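Local coordinates for fimbrin (Schizosaccharomyces pombe, PDB 1RT8), which binds actin filaments and cross-links them through two actin-binding regions built of calponin-homology domains, with roles in cell polarity and cytokinesis, at residues L232-K236 / H257-H262; L316-Y320 / L385-M389. One frame throughout, in Å; residues are numbered along the deposited sequence.

Interaction 1. Residues L232-K236 / H257-H262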
loop_
_atom_site.group_PDB
_atom_site.type_symbol
_atom_site.label_atom_id
_atom_site.label_comp_id
_atom_site.label_asym_id
_atom_site.label_seq_id
_atom_site.Cartn_x
_atom_site.Cartn_y
_atom_site.Cartn_z
ATOM N N LEU A 232 -1.500 -17.741 24.903
ATOM C CA LEU A 232 -1.211 -18.051 23.506
ATOM C C LEU A 232 -0.142 -17.089 22.989
ATOM O O LEU A 232 0.204 -17.102 21.808
ATOM C CB LEU A 232 -2.480 -17.904 22.662
ATOM C CG LEU A 232 -3.780 -18.469 23.247
ATOM C CD1 LEU A 232 -4.941 -18.138 22.322
ATOM C CD2 LEU A 232 -3.657 -19.977 23.440
ATOM N N ASP A 233 0.376 -16.265 23.898
ATOM C CA ASP A 233 1.382 -15.263 23.572
ATOM C C ASP A 233 0.785 -14.244 22.597
ATOM O O ASP A 233 1.476 -13.736 21.706
ATOM C CB ASP A 233 2.621 -15.923 22.961
ATOM C CG ASP A 233 3.753 -14.936 22.730
ATOM O OD1 ASP A 233 4.059 -14.154 23.656
ATOM O OD2 ASP A 233 4.341 -14.946 21.628
ATOM N N CYS A 234 -0.503 -13.946 22.770
ATOM C CA CYS A 234 -1.186 -12.989 21.904
ATOM C C CYS A 234 -1.699 -11.748 22.629
ATOM O O CYS A 234 -2.643 -11.102 22.163
ATOM C CB CYS A 234 -2.356 -13.653 21.182
ATOM S SG CYS A 234 -1.887 -14.814 19.894
ATOM N N ARG A 235 -1.104 -11.415 23.770
ATOM C CA ARG A 235 -1.529 -10.216 24.479
ATOM C C ARG A 235 -0.734 -9.050 23.910
ATOM O O ARG A 235 0.146 -8.491 24.568
ATOM C CB ARG A 235 -1.289 -10.325 25.985
ATOM C CG ARG A 235 -1.674 -9.047 26.722
ATOM C CD ARG A 235 -1.813 -9.235 28.220
ATOM N NE ARG A 235 -2.302 -8.012 28.852
ATOM C CZ ARG A 235 -2.900 -7.969 30.038
ATOM N NH1 ARG A 235 -3.086 -9.087 30.732
ATOM N NH2 ARG A 235 -3.315 -6.808 30.531
ATOM N N LYS A 236 -1.061 -8.690 22.674
ATOM C CA LYS A 236 -0.377 -7.609 21.974
ATOM C C LYS A 236 -1.333 -6.492 21.554
ATOM O O LYS A 236 -2.474 -6.754 21.158
ATOM C CB LYS A 236 0.315 -8.166 20.726
ATOM C CG LYS A 236 1.286 -9.318 20.975
ATOM C CD LYS A 236 2.522 -8.842 21.716
ATOM C CE LYS A 236 3.610 -9.907 21.728
ATOM N NZ LYS A 236 4.873 -9.372 22.314
ATOM N N HIS A 257 -2.927 -10.289 15.029
ATOM C CA HIS A 257 -1.865 -11.118 15.581
ATOM C C HIS A 257 -2.375 -12.496 16.016
ATOM O O HIS A 257 -1.700 -13.515 15.827
ATOM C CB HIS A 257 -1.208 -10.400 16.762
ATOM C CG HIS A 257 -0.079 -11.164 17.375
ATOM N ND1 HIS A 257 -0.258 -12.058 18.409
ATOM C CD2 HIS A 257 1.239 -11.201 17.070
ATOM C CE1 HIS A 257 0.901 -12.613 18.714
ATOM N NE2 HIS A 257 1.826 -12.111 17.916
ATOM N N LEU A 258 -3.569 -12.516 16.599
ATOM C CA LEU A 258 -4.175 -13.756 17.057
ATOM C C LEU A 258 -4.399 -14.659 15.855
ATOM O O LEU A 258 -4.258 -15.879 15.939
ATOM C CB LEU A 258 -5.509 -13.459 17.744
ATOM C CG LEU A 258 -6.256 -14.639 18.359
ATOM C CD1 LEU A 258 -5.389 -15.296 19.434
ATOM C CD2 LEU A 258 -7.569 -14.143 18.949
ATOM N N PHE A 259 -4.743 -14.039 14.730
ATOM C CA PHE A 259 -4.989 -14.767 13.495
ATOM C C PHE A 259 -3.696 -15.315 12.903
ATOM O O PHE A 259 -3.689 -16.404 12.335
ATOM C CB PHE A 259 -5.653 -13.851 12.474
ATOM C CG PHE A 259 -5.735 -14.438 11.096
ATOM C CD1 PHE A 259 -6.741 -15.337 10.765
ATOM C CD2 PHE A 259 -4.806 -14.088 10.126
ATOM C CE1 PHE A 259 -6.823 -15.877 9.483
ATOM C CE2 PHE A 259 -4.881 -14.623 8.840
ATOM C CZ PHE A 259 -5.891 -15.517 8.518
ATOM N N ASN A 260 -2.607 -14.563 13.032
ATOM C CA ASN A 260 -1.330 -15.002 12.473
ATOM C C ASN A 260 -0.718 -16.172 13.225
ATOM O O ASN A 260 -0.040 -17.010 12.632
ATOM C CB ASN A 260 -0.309 -13.859 12.445
ATOM C CG ASN A 260 -0.716 -12.740 11.518
ATOM O OD1 ASN A 260 -1.445 -12.961 10.551
ATOM N ND2 ASN A 260 -0.234 -11.531 11.793
ATOM N N THR A 261 -0.958 -16.235 14.528
ATOM C CA THR A 261 -0.378 -17.303 15.322
ATOM C C THR A 261 -1.324 -18.461 15.625
ATOM O O THR A 261 -0.872 -19.569 15.915
ATOM C CB THR A 261 0.178 -16.745 16.643
ATOM O OG1 THR A 261 -0.828 -15.953 17.285
ATOM C CG2 THR A 261 1.396 -15.874 16.385
ATOM N N HIS A 262 -2.628 -18.219 15.534
ATOM C CA HIS A 262 -3.605 -19.260 15.835
ATOM C C HIS A 262 -4.811 -19.303 14.895
ATOM O O HIS A 262 -5.956 -19.207 15.341
ATOM C CB HIS A 262 -4.078 -19.095 17.282
ATOM C CG HIS A 262 -2.993 -19.306 18.292
ATOM N ND1 HIS A 262 -2.518 -20.558 18.624
ATOM C CD2 HIS A 262 -2.260 -18.424 19.012
ATOM C CE1 HIS A 262 -1.539 -20.437 19.504
ATOM N NE2 HIS A 262 -1.362 -19.153 19.756
#
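C234 points its thiol at the last turn of helix 248-261 in the second calponin-homology (CH) domain. It sits in the loop that follows helix 218-230, just past a Schellman motif in which D233 takes positive phi. The side chain can be followed outward. CB meets H257 ND1 and L258 CD1, and lies in the plane of the H257 ring at its edge. SG sits anti to the carbonyl carbon (chi1 -72°), which carries it onto the helix. C234 SG lies 3.5 Å from H257 ND1 and also touches L258 CD1. C234 SG is 3.0 Å from T261 OG1 and reaches the edge of the H262 ring near CD2. Three residues of the helix and H262 just past its end meet this one sulfur atom.

T261 OG1 is itself a donor to H257 O. That oxygen also accepts from T261 N, and the two donors come from opposite faces of its carbonyl plane. H257 ND1 is buried here and has no hydrogen-bond partner in the model. H257 CE1, a corner of the same ring, lies 3.2 Å from D233 O. K236 CG lies over one face of the H257 ring, 4.0 Å from its centroid, in a CH-pi contact. The lysine chain then bends at chi2 and its amine leads away.

L232 closes the other end. L232 CD1 meets L258 CD1 at 4.1 Å, and both leucines also pack on L200 of helix 194-203. The loop is therefore tied to two helices of the domain. H262, the first residue beyond the helix, donates from NE2 to L232 O at 3.3 Å. The N-H...O angle is 154°, and the donor lies in the carbonyl plane, on a lone pair of L232 O.

Interaction 2. Residues L316-Y320 / L385-M389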
loop_
_atom_site.group_PDB
_atom_site.type_symbol
_atom_site.label_atom_id
_atom_site.label_comp_id
_atom_site.label_asym_id
_atom_site.label_seq_id
_atom_site.Cartn_x
_atom_site.Cartn_y
_atom_site.Cartn_z
ATOM N N LEU A 316 -14.070 4.106 -13.234
ATOM C CA LEU A 316 -13.455 4.776 -14.376
ATOM C C LEU A 316 -13.939 6.224 -14.507
ATOM O O LEU A 316 -13.142 7.141 -14.742
ATOM C CB LEU A 316 -13.753 3.999 -15.668
ATOM C CG LEU A 316 -12.994 2.664 -15.814
ATOM C CD1 LEU A 316 -13.538 1.855 -16.976
ATOM C CD2 LEU A 316 -11.521 2.951 -16.026
ATOM N N LEU A 317 -15.244 6.426 -14.350
ATOM C CA LEU A 317 -15.812 7.756 -14.458
ATOM C C LEU A 317 -15.248 8.677 -13.380
ATOM O O LEU A 317 -14.976 9.847 -13.642
ATOM C CB LEU A 317 -17.339 7.682 -14.393
ATOM C CG LEU A 317 -17.942 7.018 -15.640
ATOM C CD1 LEU A 317 -19.444 6.834 -15.483
ATOM C CD2 LEU A 317 -17.629 7.858 -16.866
ATOM N N GLN A 318 -15.054 8.156 -12.175
ATOM C CA GLN A 318 -14.486 8.969 -11.103
ATOM C C GLN A 318 -13.064 9.385 -11.465
ATOM O O GLN A 318 -12.681 10.534 -11.257
ATOM C CB GLN A 318 -14.460 8.205 -9.787
ATOM C CG GLN A 318 -15.819 8.018 -9.142
ATOM C CD GLN A 318 -15.734 7.134 -7.916
ATOM O OE1 GLN A 318 -15.013 7.436 -6.964
ATOM N NE2 GLN A 318 -16.464 6.028 -7.936
ATOM N N ALA A 319 -12.294 8.443 -12.009
ATOM C CA ALA A 319 -10.913 8.696 -12.405
ATOM C C ALA A 319 -10.847 9.863 -13.383
ATOM O O ALA A 319 -10.031 10.775 -13.203
ATOM C CB ALA A 319 -10.299 7.437 -13.039
ATOM N N TYR A 320 -11.703 9.838 -14.409
ATOM C CA TYR A 320 -11.735 10.918 -15.399
ATOM C C TYR A 320 -11.897 12.271 -14.726
ATOM O O TYR A 320 -11.237 13.229 -15.099
ATOM C CB TYR A 320 -12.892 10.758 -16.392
ATOM C CG TYR A 320 -12.630 9.814 -17.543
ATOM C CD1 TYR A 320 -13.287 8.582 -17.617
ATOM C CD2 TYR A 320 -11.712 10.138 -18.553
ATOM C CE1 TYR A 320 -13.039 7.694 -18.661
ATOM C CE2 TYR A 320 -11.457 9.242 -19.609
ATOM C CZ TYR A 320 -12.129 8.025 -19.647
ATOM O OH TYR A 320 -11.900 7.127 -20.652
ATOM N N LEU A 385 -7.787 -0.002 -21.751
ATOM C CA LEU A 385 -8.444 1.278 -21.493
ATOM C C LEU A 385 -7.778 2.011 -20.326
ATOM O O LEU A 385 -7.508 3.202 -20.419
ATOM C CB LEU A 385 -9.934 1.080 -21.200
ATOM C CG LEU A 385 -10.699 2.302 -20.667
ATOM C CD1 LEU A 385 -10.608 3.450 -21.666
ATOM C CD2 LEU A 385 -12.169 1.919 -20.437
ATOM N N VAL A 386 -7.516 1.317 -19.223
ATOM C CA VAL A 386 -6.876 2.001 -18.105
ATOM C C VAL A 386 -5.486 2.470 -18.531
ATOM O O VAL A 386 -5.078 3.583 -18.193
ATOM C CB VAL A 386 -6.776 1.106 -16.853
ATOM C CG1 VAL A 386 -6.000 1.821 -15.759
ATOM C CG2 VAL A 386 -8.174 0.755 -16.353
ATOM N N TRP A 387 -4.768 1.641 -19.287
ATOM C CA TRP A 387 -3.441 2.027 -19.755
ATOM C C TRP A 387 -3.507 3.330 -20.542
ATOM O O TRP A 387 -2.695 4.227 -20.328
ATOM C CB TRP A 387 -2.818 0.942 -20.633
ATOM C CG TRP A 387 -1.580 1.413 -21.339
ATOM C CD1 TRP A 387 -1.377 1.470 -22.687
ATOM C CD2 TRP A 387 -0.384 1.928 -20.731
ATOM N NE1 TRP A 387 -0.128 1.989 -22.961
ATOM C CE2 TRP A 387 0.501 2.278 -21.776
ATOM C CE3 TRP A 387 0.024 2.123 -19.405
ATOM C CZ2 TRP A 387 1.773 2.816 -21.536
ATOM C CZ3 TRP A 387 1.297 2.660 -19.166
ATOM C CH2 TRP A 387 2.151 2.998 -20.225
ATOM N N GLN A 388 -4.467 3.441 -21.455
ATOM C CA GLN A 388 -4.593 4.668 -22.237
ATOM C C GLN A 388 -4.792 5.862 -21.311
ATOM O O GLN A 388 -4.274 6.948 -21.570
ATOM C CB GLN A 388 -5.767 4.573 -23.208
ATOM C CG GLN A 388 -5.498 3.656 -24.364
ATOM C CD GLN A 388 -4.407 4.179 -25.268
ATOM O OE1 GLN A 388 -3.548 3.418 -25.715
ATOM N NE2 GLN A 388 -4.433 5.483 -25.549
ATOM N N MET A 389 -5.554 5.661 -20.240
ATOM C CA MET A 389 -5.790 6.731 -19.277
ATOM C C MET A 389 -4.474 7.102 -18.588
ATOM O O MET A 389 -4.137 8.281 -18.461
ATOM C CB MET A 389 -6.822 6.299 -18.228
ATOM C CG MET A 389 -7.315 7.434 -17.352
ATOM S SD MET A 389 -8.399 6.890 -16.009
ATOM C CE MET A 389 -10.017 7.136 -16.730
#
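Helices 314-323 and 379-397 of the third calponin-homology (CH) domain pack together here in the all-helical core. Segments 316-320 and 385-389 run at 8° to each other, their axes 11.9 Å apart. That spacing is bridged by long side chains, chiefly M389. All six touching residues are buried, and the contact across the segments is apolar.

M389 leaves its helix with CG anti to the backbone N (chi1 -169°) and stays extended through chi2. The chain then bends at chi3 (-95°), which turns the methyl toward Y320. M389 SD rests 3.6 Å from A319 CB. M389 CE stands over the centre of the Y320 ring, 3.5 Å from the centroid and almost on the ring normal. This is a CH-pi contact. The sulfur lies above the same face but farther out, so the pair is also a Met-aromatic contact. CE is nearly equidistant from all six ring carbons. It also lies close to L316 O, one turn earlier.

The Y320 and L385 side chains cross at about a right angle, and L385 CD1 approaches the hydroxyl. That hydroxyl has a weak hydrogen bond with A355 O of helix 345-361. With an alanine here in place of Y320, the M389 methyl would probably lose the ring beneath it and be freer to turn about chi3, and A355 O would lose this weak partner.

L316 divides its two methyls between neighbouring residues. L316 CD2 touches V386 CG2 at 4.0 Å. W293 of helix 282-296 packs on M389, and F290 of the same helix on V386, while I374 of helix 371-375 touches both L316 and L385. These two leucines reach toward each other tip to tip, with L316 CD1 3.7 Å from L385 CD2.

Interactions 1 and 2 lie in different CH domains and in different actin-binding regions, the first in residues 7-267 and the second in 268-513. Their centres are about 41 Å apart and their nearest atoms about 29 Å. They sit on opposite sides of the chain's centre and do not touch. In sequence, interaction 1 is complete before the first segment of interaction 2 begins. One joins a loop to a helix end and is partly buried; the other joins two helices and is fully buried. Both bring a sulfur side chain against aromatic groups: C234 at two histidine edges, M389 over the face of one tyrosine.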